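Local atomic coordinates of thylakoid lumenal 15 kDa protein 1, chloroplastic (Arabidopsis thaliana, PDB entry 3N90), a protein that is of unknown function but folds as a right-handed quadrilateral beta helix of pentapeptide repeats in the chloroplast thylakoid lumen. Residues 16-21 with 31-36; 21-26 with 36-41; 46-51 with 61-66; 81-86 with 97-102. The protein carries 2 engineered substitutions. All blocks are in the same frame, centred on the assembly; numbering follows the deposited sequence.

Contact 1 (16-21 with 31-36); sequences QDLSGK and QDFKTS
Leu18 and Phe33 meet in the interior with their side chains at about a right angle. Leu18 reaches over with CD1, which comes to 3.9 Å from Phe33 CE1. The methyl sits at the rim of the ring, near its plane, and also touches Phe33 CD1. The Phe33 ring has aromatic neighbours too: it lies parallel to Phe53 and packs edge-to-face with Phe23 and Phe43.

The second link is polar. Ser36 points toward Gln16, and Ser36 OG accepts the backbone N-H of Gln16 at 2.9 Å. The bond is almost straight, 175° at the hydrogen. Ser36 OG is anti to the carbonyl carbon and beside its own backbone N (chi1 -71°). From there the same hydroxyl donates to Thr13 O, on the last residue of helix 10-13. Ser36 CB packs on the Gln16 carbonyl, 3.2 Å from Gln16 O. With an alanine here, Gln16 N would probably lose its acceptor and Thr13 O its hydroxyl partner, two backbone groups left without a mate.

Both segments carry a type II turn, Leu18 to Lys21 and Phe33 to Ser36. An Asx turn leads into each. Asp17 OD1 accepts from Ser19 N at 3.1 Å, and Asp32 OD1 from Lys34 N at 2.9 Å. This is the build of a pentapeptide-repeat coil, with its large apolar residues turned inward. The chemistry implies that apolar packing lines the interior where these segments meet, while one buried hydroxyl serves two backbone groups at its edge.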
loop_
_atom_site.group_PDB
_atom_site.type_symbol
_atom_site.label_atom_id
_atom_site.label_comp_id
_atom_site.label_asym_id
_atom_site.label_seq_id
_atom_site.Cartn_x
_atom_site.Cartn_y
_atom_site.Cartn_z
ATOM N N GLN A 16 13.293 -10.490 2.016
ATOM C CA GLN A 16 13.822 -10.417 3.385
ATOM C C GLN A 16 12.715 -10.470 4.426
ATOM O O GLN A 16 11.569 -10.104 4.146
ATOM C CB GLN A 16 14.615 -9.129 3.553
ATOM C CG GLN A 16 15.879 -9.076 2.690
ATOM C CD GLN A 16 16.886 -10.142 3.053
ATOM O OE1 GLN A 16 17.037 -10.501 4.214
ATOM N NE2 GLN A 16 17.581 -10.651 2.058
ATOM N N ASP A 17 13.059 -10.918 5.639
ATOM C CA ASP A 17 12.126 -10.816 6.746
ATOM C C ASP A 17 12.349 -9.491 7.442
ATOM O O ASP A 17 13.352 -9.318 8.145
ATOM C CB ASP A 17 12.305 -11.990 7.725
ATOM C CG ASP A 17 11.263 -11.970 8.852
ATOM O OD1 ASP A 17 10.549 -10.949 9.020
ATOM O OD2 ASP A 17 11.118 -12.999 9.547
ATOM N N LEU A 18 11.426 -8.553 7.212
ATOM C CA LEU A 18 11.495 -7.209 7.724
ATOM C C LEU A 18 10.285 -6.923 8.597
ATOM O O LEU A 18 9.837 -5.781 8.722
ATOM C CB LEU A 18 11.561 -6.203 6.545
ATOM C CG LEU A 18 12.799 -6.331 5.654
ATOM C CD1 LEU A 18 12.700 -5.339 4.481
ATOM C CD2 LEU A 18 14.069 -6.091 6.452
ATOM N N SER A 19 9.760 -7.958 9.248
ATOM C CA SER A 19 8.640 -7.740 10.153
ATOM C C SER A 19 9.032 -6.696 11.230
ATOM O O SER A 19 10.178 -6.690 11.721
ATOM C CB SER A 19 8.204 -9.026 10.849
ATOM O OG SER A 19 8.059 -10.113 9.963
ATOM N N GLY A 20 8.088 -5.812 11.541
ATOM C CA GLY A 20 8.208 -4.842 12.620
ATOM C C GLY A 20 9.244 -3.769 12.370
ATOM O O GLY A 20 9.581 -3.028 13.298
ATOM N N LYS A 21 9.749 -3.653 11.134
ATOM C CA LYS A 21 10.790 -2.671 10.859
ATOM C C LYS A 21 10.207 -1.286 10.595
ATOM O O LYS A 21 9.069 -1.149 10.086
ATOM C CB LYS A 21 11.740 -3.109 9.746
ATOM C CG LYS A 21 12.471 -4.446 9.984
ATOM C CD LYS A 21 13.121 -4.500 11.362
ATOM C CE LYS A 21 14.289 -5.467 11.424
ATOM N NZ LYS A 21 15.137 -5.100 12.619
ATOM N N GLN A 31 11.722 1.139 -4.421
ATOM C CA GLN A 31 12.288 0.112 -3.541
ATOM C C GLN A 31 11.659 -1.257 -3.857
ATOM O O GLN A 31 10.424 -1.369 -4.091
ATOM C CB GLN A 31 12.039 0.474 -2.092
ATOM C CG GLN A 31 13.025 -0.231 -1.141
ATOM C CD GLN A 31 14.463 0.225 -1.326
ATOM O OE1 GLN A 31 14.720 1.419 -1.588
ATOM N NE2 GLN A 31 15.421 -0.716 -1.181
ATOM N N ASP A 32 12.510 -2.294 -3.871
ATOM C CA ASP A 32 12.099 -3.655 -4.207
ATOM C C ASP A 32 11.837 -4.429 -2.889
ATOM O O ASP A 32 12.759 -4.867 -2.227
ATOM C CB ASP A 32 13.187 -4.379 -5.034
ATOM C CG ASP A 32 12.714 -5.726 -5.590
ATOM O OD1 ASP A 32 11.588 -6.194 -5.247
ATOM O OD2 ASP A 32 13.451 -6.340 -6.405
ATOM N N PHE A 33 10.577 -4.557 -2.515
ATOM C CA PHE A 33 10.188 -5.421 -1.395
ATOM C C PHE A 33 9.496 -6.696 -1.895
ATOM O O PHE A 33 8.688 -7.293 -1.152
ATOM C CB PHE A 33 9.198 -4.698 -0.467
ATOM C CG PHE A 33 9.784 -3.562 0.265
ATOM C CD1 PHE A 33 10.527 -3.766 1.428
ATOM C CD2 PHE A 33 9.560 -2.265 -0.168
ATOM C CE1 PHE A 33 11.040 -2.663 2.133
ATOM C CE2 PHE A 33 10.097 -1.168 0.519
ATOM C CZ PHE A 33 10.820 -1.350 1.659
ATOM N N LYS A 34 9.787 -7.130 -3.124
ATOM C CA LYS A 34 9.179 -8.363 -3.632
ATOM C C LYS A 34 9.422 -9.538 -2.677
ATOM O O LYS A 34 10.558 -9.757 -2.252
ATOM C CB LYS A 34 9.750 -8.716 -5.013
ATOM C CG LYS A 34 9.229 -10.029 -5.552
ATOM C CD LYS A 34 9.587 -10.063 -7.053
ATOM C CE LYS A 34 9.259 -11.405 -7.637
ATOM N NZ LYS A 34 9.980 -11.725 -8.916
ATOM N N THR A 35 8.339 -10.239 -2.364
ATOM C CA THR A 35 8.304 -11.450 -1.531
ATOM C C THR A 35 9.045 -11.238 -0.196
ATOM O O THR A 35 9.670 -12.176 0.346
ATOM C CB THR A 35 8.679 -12.759 -2.336
ATOM O OG1 THR A 35 8.376 -13.945 -1.580
ATOM C CG2 THR A 35 10.160 -12.792 -2.826
ATOM N N SER A 36 8.967 -10.011 0.326
ATOM C CA SER A 36 9.425 -9.797 1.697
ATOM C C SER A 36 8.308 -9.963 2.717
ATOM O O SER A 36 7.116 -9.865 2.400
ATOM C CB SER A 36 10.080 -8.446 1.846
ATOM O OG SER A 36 11.312 -8.494 1.170
#

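Contact 2 (21-26 with 36-41); sequences KDFSGQ and SILRQA
Asp22 OD1 takes two bonds from Ser24; the carbonyl of Lys21, the residue before Asp22, meets Ala41 across the contact. Ser24 N donates at 2.8 Å to Asp22 OD1, nearly along its C-O axis, and closes an Asx turn. Ser24 OG lies on the syn lone pair, unusually close at 2.5 Å from Asp22 OD1. Asp22 CG is anti to the backbone N (chi1 -168°), which carries the carboxylate forward along the chain to Ser24. The bond from Ser24 N holds the carboxylate at the turn.

Across the contact the backbones pass close. Lys21 O lies 3.4 Å from Ala41 CA in a CA-H...O contact, with 125° at the hydrogen. Ala41 CB touches the same oxygen, Lys21 O, at 3.7 Å. Such close stacking of one coil on the next belongs to the right-handed quadrilateral beta helix, and Ala41, just before Asn42, is at the small inward position usual in pentapeptide repeats. Further inside, Phe23 CE2 and Leu38 CD2 approach to 4.3 Å, the methyl coming obliquely to the ring. Phe43 meets the same ring with its plane nearly parallel, and Tyr8 packs on it edge-to-face. Outside, Arg39 forms a salt bridge with Asp57.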
loop_
_atom_site.group_PDB
_atom_site.type_symbol
_atom_site.label_atom_id
_atom_site.label_comp_id
_atom_site.label_asym_id
_atom_site.label_seq_id
_atom_site.Cartn_x
_atom_site.Cartn_y
_atom_site.Cartn_z
ATOM N N LYS A 21 9.749 -3.653 11.134
ATOM C CA LYS A 21 10.790 -2.671 10.859
ATOM C C LYS A 21 10.207 -1.286 10.595
ATOM O O LYS A 21 9.069 -1.149 10.086
ATOM C CB LYS A 21 11.740 -3.109 9.746
ATOM C CG LYS A 21 12.471 -4.446 9.984
ATOM C CD LYS A 21 13.121 -4.500 11.362
ATOM C CE LYS A 21 14.289 -5.467 11.424
ATOM N NZ LYS A 21 15.137 -5.100 12.619
ATOM N N ASP A 22 10.964 -0.256 10.976
ATOM C CA ASP A 22 10.451 1.109 10.873
ATOM C C ASP A 22 11.034 1.855 9.681
ATOM O O ASP A 22 12.198 2.231 9.664
ATOM C CB ASP A 22 10.638 1.877 12.203
ATOM C CG ASP A 22 9.867 3.194 12.242
ATOM O OD1 ASP A 22 9.523 3.739 11.169
ATOM O OD2 ASP A 22 9.601 3.698 13.366
ATOM N N PHE A 23 10.203 2.025 8.649
ATOM C CA PHE A 23 10.563 2.765 7.463
ATOM C C PHE A 23 9.798 4.106 7.367
ATOM O O PHE A 23 9.753 4.707 6.301
ATOM C CB PHE A 23 10.222 1.939 6.218
ATOM C CG PHE A 23 11.100 0.725 6.010
ATOM C CD1 PHE A 23 12.364 0.852 5.417
ATOM C CD2 PHE A 23 10.676 -0.549 6.422
ATOM C CE1 PHE A 23 13.200 -0.286 5.206
ATOM C CE2 PHE A 23 11.500 -1.671 6.240
ATOM C CZ PHE A 23 12.759 -1.537 5.607
ATOM N N SER A 24 9.207 4.550 8.467
ATOM C CA SER A 24 8.304 5.716 8.436
ATOM C C SER A 24 9.036 6.956 7.912
ATOM O O SER A 24 10.192 7.206 8.272
ATOM C CB SER A 24 7.697 5.962 9.821
ATOM O OG SER A 24 8.740 6.105 10.768
ATOM N N GLY A 25 8.385 7.691 7.017
ATOM C CA GLY A 25 8.935 8.934 6.421
ATOM C C GLY A 25 10.099 8.811 5.447
ATOM O O GLY A 25 10.635 9.833 4.949
ATOM N N GLN A 26 10.510 7.589 5.148
ATOM C CA GLN A 26 11.693 7.392 4.335
ATOM C C GLN A 26 11.413 7.478 2.861
ATOM O O GLN A 26 10.294 7.194 2.411
ATOM C CB GLN A 26 12.340 6.077 4.687
ATOM C CG GLN A 26 12.657 6.036 6.178
ATOM C CD GLN A 26 13.592 4.951 6.525
ATOM O OE1 GLN A 26 13.880 4.714 7.699
ATOM N NE2 GLN A 26 14.077 4.260 5.517
ATOM N N SER A 36 8.967 -10.011 0.326
ATOM C CA SER A 36 9.425 -9.797 1.697
ATOM C C SER A 36 8.308 -9.963 2.717
ATOM O O SER A 36 7.116 -9.865 2.400
ATOM C CB SER A 36 10.080 -8.446 1.846
ATOM O OG SER A 36 11.312 -8.494 1.170
ATOM N N ILE A 37 8.710 -10.221 3.976
ATOM C CA ILE A 37 7.762 -10.245 5.076
ATOM C C ILE A 37 7.838 -8.892 5.769
ATOM O O ILE A 37 8.913 -8.444 6.195
ATOM C CB ILE A 37 8.082 -11.371 6.111
ATOM C CG1 ILE A 37 8.214 -12.732 5.437
ATOM C CG2 ILE A 37 6.964 -11.383 7.158
ATOM C CD1 ILE A 37 8.587 -13.856 6.455
ATOM N N LEU A 38 6.702 -8.213 5.814
ATOM C CA LEU A 38 6.600 -6.849 6.314
ATOM C C LEU A 38 5.487 -6.706 7.351
ATOM O O LEU A 38 4.836 -5.645 7.444
ATOM C CB LEU A 38 6.425 -5.845 5.150
ATOM C CG LEU A 38 7.712 -5.630 4.344
ATOM C CD1 LEU A 38 7.350 -5.086 2.954
ATOM C CD2 LEU A 38 8.625 -4.683 5.078
ATOM N N ARG A 39 5.216 -7.802 8.087
ATOM C CA ARG A 39 4.162 -7.767 9.079
ATOM C C ARG A 39 4.504 -6.724 10.122
ATOM O O ARG A 39 5.660 -6.655 10.606
ATOM C CB ARG A 39 3.980 -9.113 9.787
ATOM C CG ARG A 39 3.599 -10.237 8.940
ATOM C CD ARG A 39 3.060 -11.345 9.896
ATOM N NE ARG A 39 2.215 -12.053 9.017
ATOM C CZ ARG A 39 1.049 -12.595 9.218
ATOM N NH1 ARG A 39 0.384 -12.654 10.395
ATOM N NH2 ARG A 39 0.554 -13.107 8.135
ATOM N N GLN A 40 3.501 -5.915 10.433
ATOM C CA GLN A 40 3.620 -4.793 11.375
ATOM C C GLN A 40 4.682 -3.750 11.033
ATOM O O GLN A 40 5.119 -3.007 11.915
ATOM C CB GLN A 40 3.906 -5.323 12.790
ATOM C CG GLN A 40 2.849 -6.221 13.352
ATOM C CD GLN A 40 2.979 -7.694 12.966
ATOM O OE1 GLN A 40 4.070 -8.290 13.011
ATOM N NE2 GLN A 40 1.849 -8.297 12.614
ATOM N N ALA A 41 5.131 -3.700 9.776
ATOM C CA ALA A 41 6.159 -2.743 9.389
ATOM C C ALA A 41 5.530 -1.367 9.398
ATOM O O ALA A 41 4.334 -1.237 9.168
ATOM C CB ALA A 41 6.731 -3.040 8.006
#

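Contact 3 (46-51 with 61-66); sequences AKLLGA and ADLSEA
Leu48 and Leu63 both turn CG away from their carbonyl carbons, to lie beside the backbone N, with chi1 of -75° and -82°. This sends the two branched ends into the middle of the pentapeptide-repeat beta helix. There the side chains cross at about a right angle and touch by single methyls, Leu48 CD1 to Leu63 CD2, at 3.7 Å. Both residues are buried, and Leu63 also packs on Phe43.

Ala46 and Ala66 are twenty residues apart and lie one above the other in successive coils. Ala46 O approaches Ala66 CA to 3.4 Å in a CA-H...O contact, with 130° at the hydrogen. The Ala66 methyl lies close to the same carbonyl, CB to Ala46 O at 3.7 Å. Backbone bonds from Ala46 and Leu48 to Asp67 join the same two coils.

Type II turns shape the corners, Leu48 to Ala51 and Leu63 to Ala66. Before the second one, Asp62 OD1 accepts from both Ser64 OG, at 2.7 Å, and Ser64 N, at 2.9 Å. The backbone bond makes an Asx turn, and the pair of bonds holds the carboxylate against the corner.

On the outside, Lys47 bends back toward the second segment. A water bridges the gap: it accepts from Lys47 NZ at 2.7 Å and donates to Glu65 O at 2.8 Å.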
loop_
_atom_site.group_PDB
_atom_site.type_symbol
_atom_site.label_atom_id
_atom_site.label_comp_id
_atom_site.label_asym_id
_atom_site.label_seq_id
_atom_site.Cartn_x
_atom_site.Cartn_y
_atom_site.Cartn_z
ATOM N N ALA A 46 5.806 7.280 4.194
ATOM C CA ALA A 46 6.918 6.940 3.334
ATOM C C ALA A 46 6.630 7.330 1.874
ATOM O O ALA A 46 5.467 7.432 1.454
ATOM C CB ALA A 46 7.255 5.470 3.427
ATOM N N LYS A 47 7.690 7.565 1.117
ATOM C CA LYS A 47 7.549 7.862 -0.294
ATOM C C LYS A 47 7.922 6.599 -1.061
ATOM O O LYS A 47 9.095 6.176 -1.125
ATOM C CB LYS A 47 8.370 9.090 -0.732
ATOM C CG LYS A 47 8.164 10.349 0.088
ATOM C CD LYS A 47 6.693 10.769 0.220
ATOM C CE LYS A 47 6.543 12.129 0.937
ATOM N NZ LYS A 47 5.241 12.780 0.569
ATOM N N LEU A 48 6.887 5.956 -1.604
ATOM C CA LEU A 48 7.036 4.635 -2.204
ATOM C C LEU A 48 6.551 4.609 -3.667
ATOM O O LEU A 48 6.044 3.583 -4.162
ATOM C CB LEU A 48 6.240 3.611 -1.381
ATOM C CG LEU A 48 6.877 3.198 -0.035
ATOM C CD1 LEU A 48 5.856 2.824 1.012
ATOM C CD2 LEU A 48 7.825 2.041 -0.336
ATOM N N LEU A 49 6.699 5.734 -4.361
ATOM C CA LEU A 49 6.329 5.753 -5.749
ATOM C C LEU A 49 6.993 4.593 -6.499
ATOM O O LEU A 49 8.215 4.438 -6.453
ATOM C CB LEU A 49 6.695 7.094 -6.394
ATOM C CG LEU A 49 6.383 7.210 -7.899
ATOM C CD1 LEU A 49 5.891 8.631 -8.201
ATOM C CD2 LEU A 49 7.546 6.778 -8.823
ATOM N N GLY A 50 6.202 3.776 -7.185
ATOM C CA GLY A 50 6.790 2.719 -8.074
ATOM C C GLY A 50 7.450 1.545 -7.329
ATOM O O GLY A 50 8.037 0.652 -7.957
ATOM N N ALA A 51 7.275 1.518 -6.006
ATOM C CA ALA A 51 7.859 0.435 -5.168
ATOM C C ALA A 51 7.186 -0.889 -5.512
ATOM O O ALA A 51 6.032 -0.884 -5.948
ATOM C CB ALA A 51 7.669 0.761 -3.665
ATOM N N ALA A 61 0.629 -3.822 8.621
ATOM C CA ALA A 61 1.557 -2.728 8.361
ATOM C C ALA A 61 0.823 -1.388 8.424
ATOM O O ALA A 61 -0.390 -1.334 8.184
ATOM C CB ALA A 61 2.224 -2.904 7.014
ATOM N N ASP A 62 1.563 -0.329 8.726
ATOM C CA ASP A 62 1.063 1.051 8.618
ATOM C C ASP A 62 1.534 1.720 7.322
ATOM O O ASP A 62 2.702 2.085 7.178
ATOM C CB ASP A 62 1.489 1.860 9.843
ATOM C CG ASP A 62 0.725 3.188 9.970
ATOM O OD1 ASP A 62 -0.032 3.540 9.034
ATOM O OD2 ASP A 62 0.922 3.883 11.001
ATOM N N LEU A 63 0.641 1.820 6.345
ATOM C CA LEU A 63 0.948 2.587 5.139
ATOM C C LEU A 63 0.183 3.953 5.094
ATOM O O LEU A 63 0.005 4.564 4.024
ATOM C CB LEU A 63 0.681 1.731 3.911
ATOM C CG LEU A 63 1.772 0.729 3.477
ATOM C CD1 LEU A 63 1.107 -0.092 2.400
ATOM C CD2 LEU A 63 2.956 1.418 2.839
ATOM N N SER A 64 -0.297 4.392 6.250
ATOM C CA SER A 64 -1.090 5.637 6.310
ATOM C C SER A 64 -0.270 6.813 5.780
ATOM O O SER A 64 0.941 6.870 6.001
ATOM C CB SER A 64 -1.663 5.896 7.710
ATOM O OG SER A 64 -0.661 6.137 8.667
ATOM N N GLU A 65 -0.917 7.672 4.999
ATOM C CA GLU A 65 -0.298 8.860 4.388
ATOM C C GLU A 65 0.911 8.576 3.476
ATOM O O GLU A 65 1.682 9.484 3.117
ATOM C CB GLU A 65 0.015 9.914 5.483
ATOM C CG GLU A 65 -1.207 10.826 5.867
ATOM C CD GLU A 65 -1.445 12.046 4.923
ATOM O OE1 GLU A 65 -1.596 11.890 3.681
ATOM O OE2 GLU A 65 -1.524 13.189 5.437
ATOM N N ALA A 66 1.081 7.313 3.094
ATOM C CA ALA A 66 2.135 6.949 2.166
ATOM C C ALA A 66 1.837 7.385 0.733
ATOM O O ALA A 66 0.678 7.391 0.301
ATOM C CB ALA A 66 2.384 5.445 2.218
HETATM O O HOH W 1 3.344 11.250 1.664
#

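Contact 4 (81-86 with 97-102); sequences VNLTNA and TSFKGS
Leu83 pushes its CD1 methyl against the edge of the Phe99 ring, close to the ring plane. The approach is short: Leu83 CD1 is 3.3 Å from Phe99 CE1 and 3.8 Å from Phe99 CD1. The two side chains cross at about a right angle, and Leu83 also packs on Leu63.

Beside this apolar pair, Ser102 OG accepts the backbone N-H of Val81 at 3.0 Å, with 163° at the hydrogen. A chi1 of -70° puts the hydroxyl beside the Ser102 backbone N, where it also bonds Val78 O. Val81 CB lies next to it, 3.6 Å from Ser102 OG. A valine in place of Ser102 would probably leave Val81 N without its acceptor and Val78 O without its donor inside the beta helix.

The corners are held from within each segment. Asn82 OD1 accepts from Thr84 OG1 in the carbonyl plane, at 2.8 Å, and from Thr84 N in an Asx turn. Ser98 OG takes the Lys100 N-H at 3.2 Å, an ST turn. Type II turns follow at Leu83 to Ala86 and Phe99 to Ser102. Large apolar residues inside and small ones next to them are typical of the pentapeptide-repeat right-handed quadrilateral beta helix.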
loop_
_atom_site.group_PDB
_atom_site.type_symbol
_atom_site.label_atom_id
_atom_site.label_comp_id
_atom_site.label_asym_id
_atom_site.label_seq_id
_atom_site.Cartn_x
_atom_site.Cartn_y
_atom_site.Cartn_z
ATOM N N VAL A 81 -4.112 -3.726 7.169
ATOM C CA VAL A 81 -3.127 -2.699 6.901
ATOM C C VAL A 81 -3.834 -1.368 7.021
ATOM O O VAL A 81 -4.973 -1.240 6.596
ATOM C CB VAL A 81 -2.579 -2.838 5.456
ATOM C CG1 VAL A 81 -1.762 -1.610 5.037
ATOM C CG2 VAL A 81 -1.736 -4.130 5.304
ATOM N N ASN A 82 -3.148 -0.380 7.587
ATOM C CA ASN A 82 -3.691 0.954 7.637
ATOM C C ASN A 82 -3.316 1.700 6.365
ATOM O O ASN A 82 -2.127 1.942 6.094
ATOM C CB ASN A 82 -3.198 1.670 8.885
ATOM C CG ASN A 82 -3.947 2.962 9.147
ATOM O OD1 ASN A 82 -4.703 3.443 8.303
ATOM N ND2 ASN A 82 -3.730 3.532 10.329
ATOM N N LEU A 83 -4.328 1.991 5.548
ATOM C CA LEU A 83 -4.120 2.761 4.333
ATOM C C LEU A 83 -4.805 4.154 4.351
ATOM O O LEU A 83 -5.018 4.756 3.297
ATOM C CB LEU A 83 -4.537 1.984 3.079
ATOM C CG LEU A 83 -3.640 0.814 2.588
ATOM C CD1 LEU A 83 -4.466 0.006 1.573
ATOM C CD2 LEU A 83 -2.372 1.290 1.979
ATOM N N THR A 84 -5.092 4.640 5.549
ATOM C CA THR A 84 -5.720 5.954 5.722
ATOM C C THR A 84 -4.880 7.007 5.010
ATOM O O THR A 84 -3.657 7.119 5.256
ATOM C CB THR A 84 -5.833 6.337 7.206
ATOM O OG1 THR A 84 -6.640 5.390 7.905
ATOM C CG2 THR A 84 -6.455 7.747 7.355
ATOM N N ASN A 85 -5.531 7.739 4.105
ATOM C CA ASN A 85 -4.934 8.812 3.321
ATOM C C ASN A 85 -3.784 8.417 2.383
ATOM O O ASN A 85 -3.049 9.277 1.893
ATOM C CB ASN A 85 -4.495 9.960 4.245
ATOM C CG ASN A 85 -5.677 10.734 4.813
ATOM O OD1 ASN A 85 -6.568 11.131 4.068
ATOM N ND2 ASN A 85 -5.668 10.968 6.117
ATOM N N ALA A 86 -3.641 7.124 2.113
ATOM C CA ALA A 86 -2.593 6.659 1.252
ATOM C C ALA A 86 -2.971 6.976 -0.187
ATOM O O ALA A 86 -4.157 6.852 -0.583
ATOM C CB ALA A 86 -2.362 5.142 1.450
ATOM N N THR A 97 -4.735 -10.972 -4.194
ATOM C CA THR A 97 -4.327 -9.988 -3.187
ATOM C C THR A 97 -5.480 -9.933 -2.200
ATOM O O THR A 97 -6.649 -9.928 -2.615
ATOM C CB THR A 97 -4.139 -8.596 -3.842
ATOM O OG1 THR A 97 -3.364 -8.729 -5.046
ATOM C CG2 THR A 97 -3.438 -7.621 -2.905
ATOM N N SER A 98 -5.183 -9.902 -0.907
ATOM C CA SER A 98 -6.251 -9.713 0.073
ATOM C C SER A 98 -6.112 -8.370 0.759
ATOM O O SER A 98 -5.044 -8.054 1.240
ATOM C CB SER A 98 -6.260 -10.821 1.120
ATOM O OG SER A 98 -7.292 -10.537 2.051
ATOM N N PHE A 99 -7.188 -7.579 0.785
ATOM C CA PHE A 99 -7.237 -6.343 1.610
ATOM C C PHE A 99 -8.154 -6.511 2.837
ATOM O O PHE A 99 -8.487 -5.530 3.504
ATOM C CB PHE A 99 -7.680 -5.112 0.781
ATOM C CG PHE A 99 -6.571 -4.438 -0.003
ATOM C CD1 PHE A 99 -6.268 -3.095 0.223
ATOM C CD2 PHE A 99 -5.858 -5.116 -0.980
ATOM C CE1 PHE A 99 -5.252 -2.439 -0.490
ATOM C CE2 PHE A 99 -4.821 -4.467 -1.700
ATOM C CZ PHE A 99 -4.517 -3.122 -1.455
ATOM N N LYS A 100 -8.556 -7.750 3.144
ATOM C CA LYS A 100 -9.488 -8.002 4.262
ATOM C C LYS A 100 -9.061 -7.329 5.566
ATOM O O LYS A 100 -7.924 -7.519 6.044
ATOM C CB LYS A 100 -9.681 -9.510 4.471
ATOM C CG LYS A 100 -10.451 -9.878 5.746
ATOM C CD LYS A 100 -11.020 -11.278 5.669
ATOM C CE LYS A 100 -11.821 -11.624 6.915
ATOM N NZ LYS A 100 -12.323 -13.022 6.846
ATOM N N GLY A 101 -9.962 -6.532 6.148
ATOM C CA GLY A 101 -9.673 -5.923 7.436
ATOM C C GLY A 101 -8.921 -4.601 7.332
ATOM O O GLY A 101 -8.727 -3.925 8.347
ATOM N N SER A 102 -8.513 -4.211 6.118
ATOM C CA SER A 102 -7.714 -2.994 5.963
ATOM C C SER A 102 -8.551 -1.722 6.103
ATOM O O SER A 102 -9.751 -1.711 5.800
ATOM C CB SER A 102 -6.928 -3.023 4.668
ATOM O OG SER A 102 -5.906 -4.024 4.832
#

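Overall arrangement
From the N terminus the chain leaves helix 10-13 and enters the first coil. Contact 1 closes a loop from 16-21 to 31-36. Contact 2, from 21-26 to 36-41, crosses it, and the two share Lys21 and Ser36. They tie the first coil to the second on adjoining faces. Contact 3 closes a loop from 46-51 to 61-66, and contact 4 one from 81-86 to 97-102; none is nested. Probable backbone hydrogen bonds link the coils: Ala41 O to Asp62 N joins contacts 2 and 3, and Asn82 O to Leu63 N joins contacts 3 and 4. Contacts 1 and 4 do not touch, with centres about 17 Å apart. Helix 116-125 comes after the last.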